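Local coordinates for protein transglutaminase-like enzymes, putative cysteine protease (Cytophaga hutchinsonii, PDB 3ISR) that probably acts as a cysteine protease or transglutaminase-like enzyme built on the papain-like fold, its physiological substrate being unknown, at residues Phe116-Ser120 with Arg193-Ala199; Cys123-Gln129 with Ile189-Ala194; Tyr133-Gly137 with Ala148-Trp152; Trp152-Val157 with Phe184-Gly188. All coordinates share one frame; numbering follows the deposited sequence.

Interaction 1 (Phe116-Ser120 with Arg193-Ala199); sequences FLFPS and RALSIPA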
loop_
_atom_site.group_PDB
_atom_site.type_symbol
_atom_site.label_atom_id
_atom_site.label_comp_id
_atom_site.label_asym_id
_atom_site.label_seq_id
_atom_site.Cartn_x
_atom_site.Cartn_y
_atom_site.Cartn_z
ATOM N N PHE B 116 21.806 -6.182 -9.562
ATOM C CA PHE B 116 20.968 -5.159 -10.159
ATOM C C PHE B 116 19.790 -5.731 -10.942
ATOM O O PHE B 116 19.044 -5.007 -11.585
ATOM C CB PHE B 116 21.834 -4.188 -10.977
ATOM C CG PHE B 116 22.868 -3.502 -10.133
ATOM C CD1 PHE B 116 22.497 -2.467 -9.282
ATOM C CD2 PHE B 116 24.203 -3.940 -10.134
ATOM C CE1 PHE B 116 23.442 -1.824 -8.457
ATOM C CE2 PHE B 116 25.171 -3.311 -9.303
ATOM C CZ PHE B 116 24.775 -2.245 -8.464
ATOM N N LEU B 117 19.613 -7.048 -10.856
ATOM C CA LEU B 117 18.408 -7.696 -11.354
ATOM C C LEU B 117 17.315 -7.778 -10.274
ATOM O O LEU B 117 16.165 -8.119 -10.570
ATOM C CB LEU B 117 18.754 -9.124 -11.830
ATOM C CG LEU B 117 19.548 -9.249 -13.144
ATOM C CD1 LEU B 117 20.208 -10.638 -13.272
ATOM C CD2 LEU B 117 18.640 -8.962 -14.345
ATOM N N PHE B 118 17.678 -7.524 -9.019
ATOM C CA PHE B 118 16.784 -7.803 -7.888
ATOM C C PHE B 118 16.044 -6.584 -7.370
ATOM O O PHE B 118 16.516 -5.455 -7.538
ATOM C CB PHE B 118 17.547 -8.524 -6.772
ATOM C CG PHE B 118 17.987 -9.894 -7.193
ATOM C CD1 PHE B 118 17.083 -10.942 -7.217
ATOM C CD2 PHE B 118 19.275 -10.101 -7.662
ATOM C CE1 PHE B 118 17.481 -12.235 -7.656
ATOM C CE2 PHE B 118 19.690 -11.361 -8.099
ATOM C CZ PHE B 118 18.800 -12.427 -8.100
ATOM N N PRO B 119 14.853 -6.801 -6.788
ATOM C CA PRO B 119 14.097 -5.658 -6.252
ATOM C C PRO B 119 14.885 -4.982 -5.138
ATOM O O PRO B 119 15.684 -5.649 -4.439
ATOM C CB PRO B 119 12.834 -6.296 -5.665
ATOM C CG PRO B 119 12.820 -7.750 -6.116
ATOM C CD PRO B 119 14.190 -8.107 -6.571
ATOM N N SER B 120 14.648 -3.688 -4.946
ATOM C CA SER B 120 15.259 -2.944 -3.862
ATOM C C SER B 120 14.179 -2.106 -3.157
ATOM O O SER B 120 13.020 -2.161 -3.556
ATOM C CB SER B 120 16.364 -2.052 -4.428
ATOM O OG SER B 120 15.844 -1.180 -5.404
ATOM N N ARG B 193 14.150 -4.051 -14.332
ATOM C CA ARG B 193 14.369 -5.284 -13.584
ATOM C C ARG B 193 13.196 -6.246 -13.729
ATOM O O ARG B 193 13.383 -7.468 -13.731
ATOM C CB ARG B 193 14.596 -4.994 -12.102
ATOM C CG ARG B 193 15.877 -4.240 -11.831
ATOM C CD ARG B 193 16.136 -4.149 -10.325
ATOM N NE ARG B 193 17.280 -3.263 -10.080
ATOM C CZ ARG B 193 17.399 -2.476 -9.024
ATOM N NH1 ARG B 193 16.454 -2.497 -8.071
ATOM N NH2 ARG B 193 18.453 -1.664 -8.929
ATOM N N ALA B 194 11.989 -5.700 -13.836
ATOM C CA ALA B 194 10.787 -6.542 -13.966
ATOM C C ALA B 194 10.862 -7.376 -15.240
ATOM O O ALA B 194 10.265 -8.462 -15.328
ATOM C CB ALA B 194 9.541 -5.655 -13.960
ATOM N N LEU B 195 11.598 -6.862 -16.226
ATOM C CA LEU B 195 11.822 -7.539 -17.519
ATOM C C LEU B 195 13.170 -8.261 -17.607
ATOM O O LEU B 195 13.632 -8.595 -18.708
ATOM C CB LEU B 195 11.698 -6.532 -18.682
ATOM C CG LEU B 195 10.329 -5.854 -18.835
ATOM C CD1 LEU B 195 10.435 -4.584 -19.683
ATOM C CD2 LEU B 195 9.282 -6.824 -19.388
ATOM N N SER B 196 13.793 -8.509 -16.455
ATOM C CA SER B 196 15.098 -9.202 -16.370
ATOM C C SER B 196 16.234 -8.439 -17.054
ATOM O O SER B 196 17.121 -9.038 -17.664
ATOM C CB SER B 196 15.025 -10.638 -16.916
ATOM O OG SER B 196 13.940 -11.341 -16.333
ATOM N N ILE B 197 16.215 -7.115 -16.941
ATOM C CA ILE B 197 17.303 -6.292 -17.474
ATOM C C ILE B 197 17.967 -5.625 -16.264
ATOM O O ILE B 197 17.287 -4.933 -15.505
ATOM C CB ILE B 197 16.745 -5.215 -18.448
ATOM C CG1 ILE B 197 16.025 -5.880 -19.619
ATOM C CG2 ILE B 197 17.865 -4.275 -18.985
ATOM C CD1 ILE B 197 15.099 -4.917 -20.386
ATOM N N PRO B 198 19.283 -5.835 -16.057
ATOM C CA PRO B 198 19.870 -5.215 -14.875
ATOM C C PRO B 198 19.825 -3.696 -14.976
ATOM O O PRO B 198 20.031 -3.143 -16.052
ATOM C CB PRO B 198 21.321 -5.727 -14.859
ATOM C CG PRO B 198 21.338 -6.915 -15.815
ATOM C CD PRO B 198 20.257 -6.627 -16.828
ATOM N N ALA B 199 19.520 -3.022 -13.870
ATOM C CA ALA B 199 19.451 -1.550 -13.908
ATOM C C ALA B 199 19.886 -0.980 -12.583
ATOM O O ALA B 199 19.706 -1.623 -11.551
ATOM C CB ALA B 199 18.048 -1.090 -14.242
HETATM O O HOH W 1 15.224 -9.306 -12.952
#
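The turn that carries the chain from helix 181-194 into strand 199-206 receives the backbone of the incoming loop: the carbonyl of Phe116 points into it and meets Arg193, Pro198 and Ala199. Ala199 N gives Phe116 O a fairly straight bond of 3.1 Å, with the donor lying above the carbonyl plane. Arg193 NE adds a weak bond to Phe116 O (2.9 Å, bent to 126°), and the CA of Pro198 contributes a C-H...O contact.

Arg193 suits this place because its donors fan out in several directions. Its chain is extended from CG to NE, which carries the guanidinium along the 116-120 backbone. There NH1 bonds to Ser120 OG at 3.0 Å, almost exactly in the guanidinium plane, while NE and NH2 grip Ala199 O side-on, NH2 at 2.9 Å. NH2 also reaches Arg247 O, and Ser120 OG is held in turn by Asp248. A leucine in its place would probably leave Ala199 O without its two side-chain donors and Ser120 OG with Asp248 but without the arginine.

The turn itself is a Schellman motif: Ser196, with positive phi, is its C-prime residue, and Ile197 N and Ser196 N bond back to Cys192 O and Arg193 O. Just after it, Pro198 offers an apolar ring beside which Leu117 lies, both pointing the same way, with Leu117 CD2 3.7 Å from Pro198 CG. Phe258 of the second subunit packs on Leu117 and Ser196. A water donates to both Leu117 O (2.8 Å) and Arg193 O, bridging the loop to the last turn of the helix.

Interaction 2 (Cys123-Gln129 with Ile189-Ala194); sequences CQSDKLQ and IALCRA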
loop_
_atom_site.group_PDB
_atom_site.type_symbol
_atom_site.label_atom_id
_atom_site.label_comp_id
_atom_site.label_asym_id
_atom_site.label_seq_id
_atom_site.Cartn_x
_atom_site.Cartn_y
_atom_site.Cartn_z
ATOM N N CYS B 123 12.301 0.130 -5.594
ATOM C CA CYS B 123 12.129 -0.438 -6.935
ATOM C C CYS B 123 11.597 -1.867 -6.787
ATOM O O CYS B 123 12.360 -2.849 -6.867
ATOM C CB CYS B 123 13.447 -0.436 -7.722
ATOM S SG CYS B 123 14.258 1.165 -7.853
ATOM N N GLN B 124 10.280 -1.972 -6.560
ATOM C CA GLN B 124 9.620 -3.269 -6.275
ATOM C C GLN B 124 9.289 -3.989 -7.572
ATOM O O GLN B 124 8.112 -4.151 -7.962
ATOM C CB GLN B 124 8.370 -3.062 -5.415
ATOM C CG GLN B 124 8.604 -2.242 -4.119
ATOM C CD GLN B 124 8.239 -0.773 -4.286
ATOM O OE1 GLN B 124 8.475 -0.166 -5.347
ATOM N NE2 GLN B 124 7.647 -0.189 -3.241
ATOM N N SER B 125 10.347 -4.418 -8.253
ATOM C CA SER B 125 10.241 -4.983 -9.580
ATOM C C SER B 125 9.465 -6.276 -9.534
ATOM O O SER B 125 8.771 -6.638 -10.487
ATOM C CB SER B 125 11.641 -5.213 -10.182
ATOM O OG SER B 125 12.539 -5.755 -9.217
ATOM N N ASP B 126 9.544 -6.954 -8.398
ATOM C CA ASP B 126 8.807 -8.200 -8.237
ATOM C C ASP B 126 7.282 -7.991 -8.186
ATOM O O ASP B 126 6.543 -8.930 -8.406
ATOM C CB ASP B 126 9.313 -8.963 -6.992
ATOM C CG ASP B 126 9.142 -8.171 -5.699
ATOM O OD1 ASP B 126 9.473 -6.972 -5.664
ATOM O OD2 ASP B 126 8.670 -8.763 -4.705
ATOM N N LYS B 127 6.808 -6.785 -7.880
ATOM C CA LYS B 127 5.360 -6.515 -7.887
ATOM C C LYS B 127 4.866 -6.000 -9.232
ATOM O O LYS B 127 3.666 -5.738 -9.416
ATOM C CB LYS B 127 4.994 -5.507 -6.802
ATOM C CG LYS B 127 5.199 -6.060 -5.377
ATOM C CD LYS B 127 4.791 -5.039 -4.320
ATOM C CE LYS B 127 3.546 -5.461 -3.556
ATOM N NZ LYS B 127 3.385 -4.629 -2.325
ATOM N N LEU B 128 5.794 -5.830 -10.157
ATOM C CA LEU B 128 5.476 -5.181 -11.437
ATOM C C LEU B 128 5.744 -6.058 -12.664
ATOM O O LEU B 128 5.711 -5.569 -13.787
ATOM C CB LEU B 128 6.245 -3.844 -11.539
ATOM C CG LEU B 128 5.864 -2.778 -10.505
ATOM C CD1 LEU B 128 6.797 -1.566 -10.572
ATOM C CD2 LEU B 128 4.416 -2.331 -10.679
ATOM N N GLN B 129 5.973 -7.355 -12.460
ATOM C CA GLN B 129 6.296 -8.247 -13.589
ATOM C C GLN B 129 5.169 -8.365 -14.640
ATOM O O GLN B 129 5.420 -8.260 -15.841
ATOM C CB GLN B 129 6.676 -9.657 -13.100
ATOM C CG GLN B 129 7.860 -9.738 -12.146
ATOM C CD GLN B 129 8.048 -11.153 -11.583
ATOM O OE1 GLN B 129 8.512 -12.049 -12.285
ATOM N NE2 GLN B 129 7.679 -11.354 -10.310
ATOM N N ILE B 189 14.065 1.954 -13.374
ATOM C CA ILE B 189 14.833 0.817 -12.820
ATOM C C ILE B 189 13.898 -0.345 -12.527
ATOM O O ILE B 189 14.168 -1.484 -12.925
ATOM C CB ILE B 189 15.566 1.212 -11.526
ATOM C CG1 ILE B 189 16.700 2.190 -11.831
ATOM C CG2 ILE B 189 16.156 -0.030 -10.836
ATOM C CD1 ILE B 189 17.125 2.998 -10.613
ATOM N N ALA B 190 12.781 -0.062 -11.859
ATOM C CA ALA B 190 11.861 -1.139 -11.498
ATOM C C ALA B 190 11.335 -1.849 -12.724
ATOM O O ALA B 190 11.262 -3.065 -12.740
ATOM C CB ALA B 190 10.689 -0.614 -10.648
ATOM N N LEU B 191 10.937 -1.085 -13.735
ATOM C CA LEU B 191 10.392 -1.685 -14.953
ATOM C C LEU B 191 11.435 -2.478 -15.723
ATOM O O LEU B 191 11.127 -3.543 -16.253
ATOM C CB LEU B 191 9.712 -0.614 -15.824
ATOM C CG LEU B 191 8.436 0.012 -15.226
ATOM C CD1 LEU B 191 8.054 1.277 -15.996
ATOM C CD2 LEU B 191 7.247 -0.987 -15.205
ATOM N N CYS B 192 12.680 -1.993 -15.761
ATOM C CA CYS B 192 13.773 -2.785 -16.368
ATOM C C CYS B 192 13.984 -4.106 -15.653
ATOM O O CYS B 192 14.028 -5.160 -16.281
ATOM C CB CYS B 192 15.091 -2.041 -16.308
ATOM S SG CYS B 192 15.246 -0.733 -17.507
ATOM N N ARG B 193 14.150 -4.051 -14.332
ATOM C CA ARG B 193 14.369 -5.284 -13.584
ATOM C C ARG B 193 13.196 -6.246 -13.729
ATOM O O ARG B 193 13.383 -7.468 -13.731
ATOM C CB ARG B 193 14.596 -4.994 -12.102
ATOM C CG ARG B 193 15.877 -4.240 -11.831
ATOM C CD ARG B 193 16.136 -4.149 -10.325
ATOM N NE ARG B 193 17.280 -3.263 -10.080
ATOM C CZ ARG B 193 17.399 -2.476 -9.024
ATOM N NH1 ARG B 193 16.454 -2.497 -8.071
ATOM N NH2 ARG B 193 18.453 -1.664 -8.929
ATOM N N ALA B 194 11.989 -5.700 -13.836
ATOM C CA ALA B 194 10.787 -6.542 -13.966
ATOM C C ALA B 194 10.862 -7.376 -15.240
ATOM O O ALA B 194 10.265 -8.462 -15.328
ATOM C CB ALA B 194 9.541 -5.655 -13.960
HETATM O O HOH W 2 7.733 -9.153 -16.892
HETATM O O HOH W 3 11.007 -10.155 -13.244
#
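Ile189 meets the loop first, its CG2 branch 3.7 Å from Cys123 SG. That methyl also lies over the centre of one face of the Arg193 guanidinium, so a branched side chain shields the flat group one helical turn on. Ala190 follows, and its small CB lets the loop come close: it touches Cys123 CB and Leu128 CD1, each at 4.0 Å, while Ala190 O faces Ser125 CB. At Arg193 the aliphatic base takes part, with CB 3.5 Å from Ser125 CB. Ser125 OG, held between its backbone N and carbonyl carbon (chi1 42°), lies beside the same arginine carbon. Ala194 closes the row, its methyl resting 3.7 Å from Ser125 O and close to Leu128 O. Here the chemistry becomes polar and watery, for two waters donate to Ala194 O: one also donates to Gln129 O, the other weakly to Gln129 OE1.

The loop thus lies along helix 181-194 just before helix 129-136 begins, with Leu128 at the N-cap position. Helix 170-176 packs on Leu128 and Ala190, helix 129-136 on Leu191 and Ala194, and strand 199-206 on Ile189.

Interaction 3 (Tyr133-Gly137 with Ala148-Trp152); sequences YKEFG and AITDW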
loop_
_atom_site.group_PDB
_atom_site.type_symbol
_atom_site.label_atom_id
_atom_site.label_comp_id
_atom_site.label_asym_id
_atom_site.label_seq_id
_atom_site.Cartn_x
_atom_site.Cartn_y
_atom_site.Cartn_z
ATOM N N TYR B 133 5.448 -6.772 -18.444
ATOM C CA TYR B 133 5.325 -7.660 -19.589
ATOM C C TYR B 133 4.172 -7.209 -20.479
ATOM O O TYR B 133 4.299 -7.183 -21.692
ATOM C CB TYR B 133 5.124 -9.127 -19.173
ATOM C CG TYR B 133 5.157 -10.062 -20.373
ATOM C CD1 TYR B 133 6.366 -10.371 -21.004
ATOM C CD2 TYR B 133 3.980 -10.621 -20.888
ATOM C CE1 TYR B 133 6.404 -11.227 -22.124
ATOM C CE2 TYR B 133 4.006 -11.474 -22.000
ATOM C CZ TYR B 133 5.221 -11.770 -22.609
ATOM O OH TYR B 133 5.261 -12.610 -23.700
ATOM N N LYS B 134 3.050 -6.850 -19.857
ATOM C CA LYS B 134 1.853 -6.394 -20.580
ATOM C C LYS B 134 2.167 -5.168 -21.418
ATOM O O LYS B 134 1.793 -5.079 -22.580
ATOM C CB LYS B 134 0.777 -5.995 -19.585
ATOM C CG LYS B 134 -0.533 -6.668 -19.797
ATOM C CD LYS B 134 -0.692 -7.769 -18.775
ATOM C CE LYS B 134 -1.365 -8.966 -19.393
ATOM N NZ LYS B 134 -1.334 -10.084 -18.415
ATOM N N GLU B 135 2.859 -4.216 -20.799
ATOM C CA GLU B 135 3.110 -2.929 -21.407
ATOM C C GLU B 135 4.254 -2.988 -22.419
ATOM O O GLU B 135 4.168 -2.356 -23.460
ATOM C CB GLU B 135 3.380 -1.880 -20.311
ATOM C CG GLU B 135 3.199 -0.437 -20.755
ATOM C CD GLU B 135 1.848 -0.172 -21.413
ATOM O OE1 GLU B 135 1.845 0.328 -22.561
ATOM O OE2 GLU B 135 0.804 -0.465 -20.788
ATOM N N PHE B 136 5.307 -3.759 -22.129
ATOM C CA PHE B 136 6.541 -3.711 -22.932
ATOM C C PHE B 136 7.012 -5.055 -23.492
ATOM O O PHE B 136 7.972 -5.099 -24.257
ATOM C CB PHE B 136 7.700 -3.082 -22.130
ATOM C CG PHE B 136 7.347 -1.794 -21.454
ATOM C CD1 PHE B 136 7.272 -0.607 -22.178
ATOM C CD2 PHE B 136 7.085 -1.770 -20.091
ATOM C CE1 PHE B 136 6.930 0.581 -21.556
ATOM C CE2 PHE B 136 6.754 -0.591 -19.448
ATOM C CZ PHE B 136 6.665 0.597 -20.187
ATOM N N GLY B 137 6.346 -6.142 -23.117
ATOM C CA GLY B 137 6.815 -7.489 -23.446
ATOM C C GLY B 137 7.050 -7.827 -24.911
ATOM O O GLY B 137 7.860 -8.701 -25.221
ATOM N N ALA B 148 11.793 2.313 -24.774
ATOM C CA ALA B 148 10.334 2.379 -24.703
ATOM C C ALA B 148 9.840 2.612 -23.273
ATOM O O ALA B 148 8.824 3.301 -23.061
ATOM C CB ALA B 148 9.700 1.121 -25.266
ATOM N N ILE B 149 10.541 2.013 -22.310
ATOM C CA ILE B 149 10.229 2.224 -20.899
ATOM C C ILE B 149 10.403 3.704 -20.574
ATOM O O ILE B 149 9.517 4.333 -19.977
ATOM C CB ILE B 149 11.123 1.345 -19.977
ATOM C CG1 ILE B 149 10.636 -0.106 -20.029
ATOM C CG2 ILE B 149 11.109 1.871 -18.492
ATOM C CD1 ILE B 149 11.597 -1.103 -19.397
ATOM N N THR B 150 11.529 4.253 -21.022
ATOM C CA THR B 150 11.930 5.619 -20.729
ATOM C C THR B 150 10.937 6.583 -21.360
ATOM O O THR B 150 10.523 7.569 -20.731
ATOM C CB THR B 150 13.375 5.857 -21.245
ATOM O OG1 THR B 150 14.257 4.948 -20.567
ATOM C CG2 THR B 150 13.829 7.266 -20.964
ATOM N N ASP B 151 10.543 6.293 -22.596
ATOM C CA ASP B 151 9.582 7.142 -23.289
ATOM C C ASP B 151 8.181 7.020 -22.663
ATOM O O ASP B 151 7.480 8.030 -22.501
ATOM C CB ASP B 151 9.558 6.837 -24.798
ATOM C CG ASP B 151 10.843 7.290 -25.520
ATOM O OD1 ASP B 151 11.634 8.089 -24.939
ATOM O OD2 ASP B 151 11.062 6.846 -26.680
ATOM N N TRP B 152 7.775 5.804 -22.298
ATOM C CA TRP B 152 6.485 5.632 -21.624
ATOM C C TRP B 152 6.423 6.490 -20.344
ATOM O O TRP B 152 5.450 7.183 -20.117
ATOM C CB TRP B 152 6.189 4.155 -21.307
ATOM C CG TRP B 152 4.805 3.973 -20.756
ATOM C CD1 TRP B 152 3.666 3.715 -21.459
ATOM C CD2 TRP B 152 4.410 4.097 -19.377
ATOM N NE1 TRP B 152 2.588 3.648 -20.604
ATOM C CE2 TRP B 152 3.016 3.893 -19.323
ATOM C CE3 TRP B 152 5.105 4.362 -18.188
ATOM C CZ2 TRP B 152 2.298 3.927 -18.116
ATOM C CZ3 TRP B 152 4.390 4.407 -16.984
ATOM C CH2 TRP B 152 2.997 4.199 -16.964
HETATM O O HOH W 4 0.381 2.312 -22.499
#
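Phe136 lays one face of its ring on Ile149 and turns its edge to Trp152. The CG1 methylene of Ile149 stands 3.7 Å from the ring centroid and practically on the normal, a CH-pi contact in which the methylene turns its hydrogens to the ring face. The opposite face is partly covered, toward the rim, by CG of Glu135. At the ring edge, CE1 lies 3.7 Å from Trp152 CB, nearly in the ring plane. The same CE1 comes within 3.6 Å of Ala148 O.

Trp152 holds its CG anti to the backbone N (chi1 -174°), which turns the indole so that the Phe136 edge points at its face. The pair is an offset edge-to-face stack, with planes at 90° and the phenylalanine centroid 5.6 Å from that of the five-membered ring. The two helices, 129-136 and 142-156, are consecutive helices of the transglutaminase-like domain, joined by a short connection; Leu191 of helix 181-194 packs on both Phe136 and Ile149. Cutting Phe136 back to an alanine is likely to open a gap between the helices and deprive Ile149 and Trp152 of their ring partner.

In Glu135 the first torsion, with CG anti to the backbone N, sets CG over the rim of the indole, and a bend at chi2 swings the carboxylate toward the ring nitrogen. Direct approach stops at 3.9 Å between Glu135 OE1 and Trp152 NE1. A water bridges the two instead, donating to Glu135 OE1 and accepting from Trp152 NE1 at 3.2 Å.

Interaction 4 (Trp152-Val157 with Phe184-Gly188); sequences WIYNNV and FAHLG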
loop_
_atom_site.group_PDB
_atom_site.type_symbol
_atom_site.label_atom_id
_atom_site.label_comp_id
_atom_site.label_asym_id
_atom_site.label_seq_id
_atom_site.Cartn_x
_atom_site.Cartn_y
_atom_site.Cartn_z
ATOM N N TRP B 152 7.775 5.804 -22.298
ATOM C CA TRP B 152 6.485 5.632 -21.624
ATOM C C TRP B 152 6.423 6.490 -20.344
ATOM O O TRP B 152 5.450 7.183 -20.117
ATOM C CB TRP B 152 6.189 4.155 -21.307
ATOM C CG TRP B 152 4.805 3.973 -20.756
ATOM C CD1 TRP B 152 3.666 3.715 -21.459
ATOM C CD2 TRP B 152 4.410 4.097 -19.377
ATOM N NE1 TRP B 152 2.588 3.648 -20.604
ATOM C CE2 TRP B 152 3.016 3.893 -19.323
ATOM C CE3 TRP B 152 5.105 4.362 -18.188
ATOM C CZ2 TRP B 152 2.298 3.927 -18.116
ATOM C CZ3 TRP B 152 4.390 4.407 -16.984
ATOM C CH2 TRP B 152 2.997 4.199 -16.964
ATOM N N ILE B 153 7.478 6.458 -19.531
ATOM C CA ILE B 153 7.500 7.230 -18.288
ATOM C C ILE B 153 7.387 8.728 -18.591
ATOM O O ILE B 153 6.607 9.440 -17.962
ATOM C CB ILE B 153 8.764 6.927 -17.456
ATOM C CG1 ILE B 153 8.736 5.462 -16.998
ATOM C CG2 ILE B 153 8.868 7.875 -16.248
ATOM C CD1 ILE B 153 10.070 4.951 -16.418
ATOM N N TYR B 154 8.158 9.198 -19.562
ATOM C CA TYR B 154 8.106 10.625 -19.899
ATOM C C TYR B 154 6.687 11.051 -20.296
ATOM O O TYR B 154 6.198 12.133 -19.894
ATOM C CB TYR B 154 9.095 10.982 -21.022
ATOM C CG TYR B 154 8.935 12.427 -21.412
ATOM C CD1 TYR B 154 9.424 13.449 -20.593
ATOM C CD2 TYR B 154 8.233 12.776 -22.557
ATOM C CE1 TYR B 154 9.228 14.782 -20.911
ATOM C CE2 TYR B 154 8.042 14.123 -22.897
ATOM C CZ TYR B 154 8.545 15.111 -22.066
ATOM O OH TYR B 154 8.365 16.436 -22.391
ATOM N N ASN B 155 6.041 10.192 -21.085
ATOM C CA ASN B 155 4.722 10.480 -21.627
ATOM C C ASN B 155 3.555 10.238 -20.670
ATOM O O ASN B 155 2.459 10.734 -20.901
ATOM C CB ASN B 155 4.512 9.706 -22.937
ATOM C CG ASN B 155 5.383 10.226 -24.070
ATOM O OD1 ASN B 155 6.004 9.451 -24.793
ATOM N ND2 ASN B 155 5.424 11.538 -24.229
ATOM N N ASN B 156 3.781 9.500 -19.584
ATOM C CA ASN B 156 2.666 9.072 -18.752
ATOM C C ASN B 156 2.789 9.422 -17.275
ATOM O O ASN B 156 1.896 9.104 -16.499
ATOM C CB ASN B 156 2.423 7.573 -18.933
ATOM C CG ASN B 156 2.022 7.234 -20.333
ATOM O OD1 ASN B 156 2.849 6.800 -21.143
ATOM N ND2 ASN B 156 0.769 7.485 -20.659
ATOM N N VAL B 157 3.885 10.090 -16.909
ATOM C CA VAL B 157 4.138 10.528 -15.543
ATOM C C VAL B 157 4.470 12.016 -15.619
ATOM O O VAL B 157 5.367 12.432 -16.368
ATOM C CB VAL B 157 5.337 9.759 -14.888
ATOM C CG1 VAL B 157 5.604 10.274 -13.464
ATOM C CG2 VAL B 157 5.081 8.228 -14.862
ATOM N N PHE B 184 11.259 9.229 -11.245
ATOM C CA PHE B 184 11.372 8.775 -12.633
ATOM C C PHE B 184 12.481 7.730 -12.758
ATOM O O PHE B 184 12.348 6.745 -13.488
ATOM C CB PHE B 184 11.705 9.955 -13.562
ATOM C CG PHE B 184 10.528 10.827 -13.935
ATOM C CD1 PHE B 184 9.800 11.521 -12.964
ATOM C CD2 PHE B 184 10.209 11.032 -15.271
ATOM C CE1 PHE B 184 8.736 12.361 -13.317
ATOM C CE2 PHE B 184 9.137 11.889 -15.642
ATOM C CZ PHE B 184 8.411 12.553 -14.671
ATOM N N ALA B 185 13.586 7.937 -12.046
ATOM C CA ALA B 185 14.696 6.978 -12.072
ATOM C C ALA B 185 14.264 5.661 -11.441
ATOM O O ALA B 185 14.508 4.569 -11.992
ATOM C CB ALA B 185 15.890 7.537 -11.314
ATOM N N HIS B 186 13.631 5.735 -10.273
ATOM C CA HIS B 186 13.244 4.497 -9.582
ATOM C C HIS B 186 12.276 3.711 -10.438
ATOM O O HIS B 186 12.336 2.489 -10.485
ATOM C CB HIS B 186 12.556 4.799 -8.231
ATOM C CG HIS B 186 13.489 5.222 -7.134
ATOM N ND1 HIS B 186 14.788 4.774 -7.027
ATOM C CD2 HIS B 186 13.279 6.015 -6.059
ATOM C CE1 HIS B 186 15.350 5.295 -5.945
ATOM N NE2 HIS B 186 14.453 6.048 -5.339
ATOM N N LEU B 187 11.364 4.412 -11.121
ATOM C CA LEU B 187 10.396 3.703 -11.945
ATOM C C LEU B 187 10.998 3.033 -13.197
ATOM O O LEU B 187 10.670 1.886 -13.509
ATOM C CB LEU B 187 9.220 4.619 -12.312
ATOM C CG LEU B 187 8.104 3.958 -13.123
ATOM C CD1 LEU B 187 7.535 2.731 -12.330
ATOM C CD2 LEU B 187 7.001 4.996 -13.419
ATOM N N GLY B 188 11.917 3.708 -13.868
ATOM C CA GLY B 188 12.650 3.094 -14.988
ATOM C C GLY B 188 13.399 1.849 -14.522
ATOM O O GLY B 188 13.355 0.810 -15.177
#
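Two helices of the papain-like core meet here: the end of helix 142-156 brings Ile153 and Val157 against Phe184, Leu187 and Gly188 in the N-terminal and middle part of helix 181-194. The short segments run 10.8 Å apart at closest approach, with 134° between their directions, about midway between antiparallel and perpendicular. Ile153 uses both branches. CG2 touches Phe184 CD2 at 3.6 Å, while CD1 drops onto the backbone at Gly188, 3.4 Å from its N and in rather tight contact with its CA. Glycine suits that position because no side chain stands between the methyl and the helix.

Val157 is the first residue to leave helical geometry, yet its N still bonds to Ile153 O at 3.0 Å, so Val157 still follows Ile153 by one helical turn. With CG1 anti to the backbone N (chi1 178°), the valine divides its methyls: CG1 lies 3.8 Å from Phe184 CE1, and CG2 lies 4.0 Å from Leu187 CD2. The Phe184 ring lies alongside the two aliphatic residues, running the opposite way, its CZ approaching Val157 O to 3.5 Å. Leu187 CD2 touches both Ile153 CG1 and Val157 CG2, with the edge of the Trp152 indole more loosely beside it. Ala170 and Ile174 of helix 170-176 also pack on Leu187.

His186 lies on another side of the helix, where its ring meets those of Tyr201 and Tyr122. Such a central helix, clad by helices on one side and by strands on another, is characteristic of the transglutaminase-like fold, in whose relatives its N-terminal end carries the nucleophilic cysteine.

Interactions 1, 2 and 4 are buried and all use helix 181-194, and their chemistry changes along it. Near its start, interaction 4 is oily, its side chains all apolar; interaction 2 mixes small side chains with bridging waters; interaction 1, at its end, relies on polar groups, as the helix finishes and a loop is bonded to it. Interactions 1 and 2 share Arg193, and both touch the second subunit. Interaction 3 is only partly buried and joins helices 129-136 and 142-156 through aromatic packing; it shares Trp152 with interaction 4 and reaches helix 181-194 where Ile149 packs on Leu191 and Gly188. Leu195 links interaction 1 to Ile149 and Phe136.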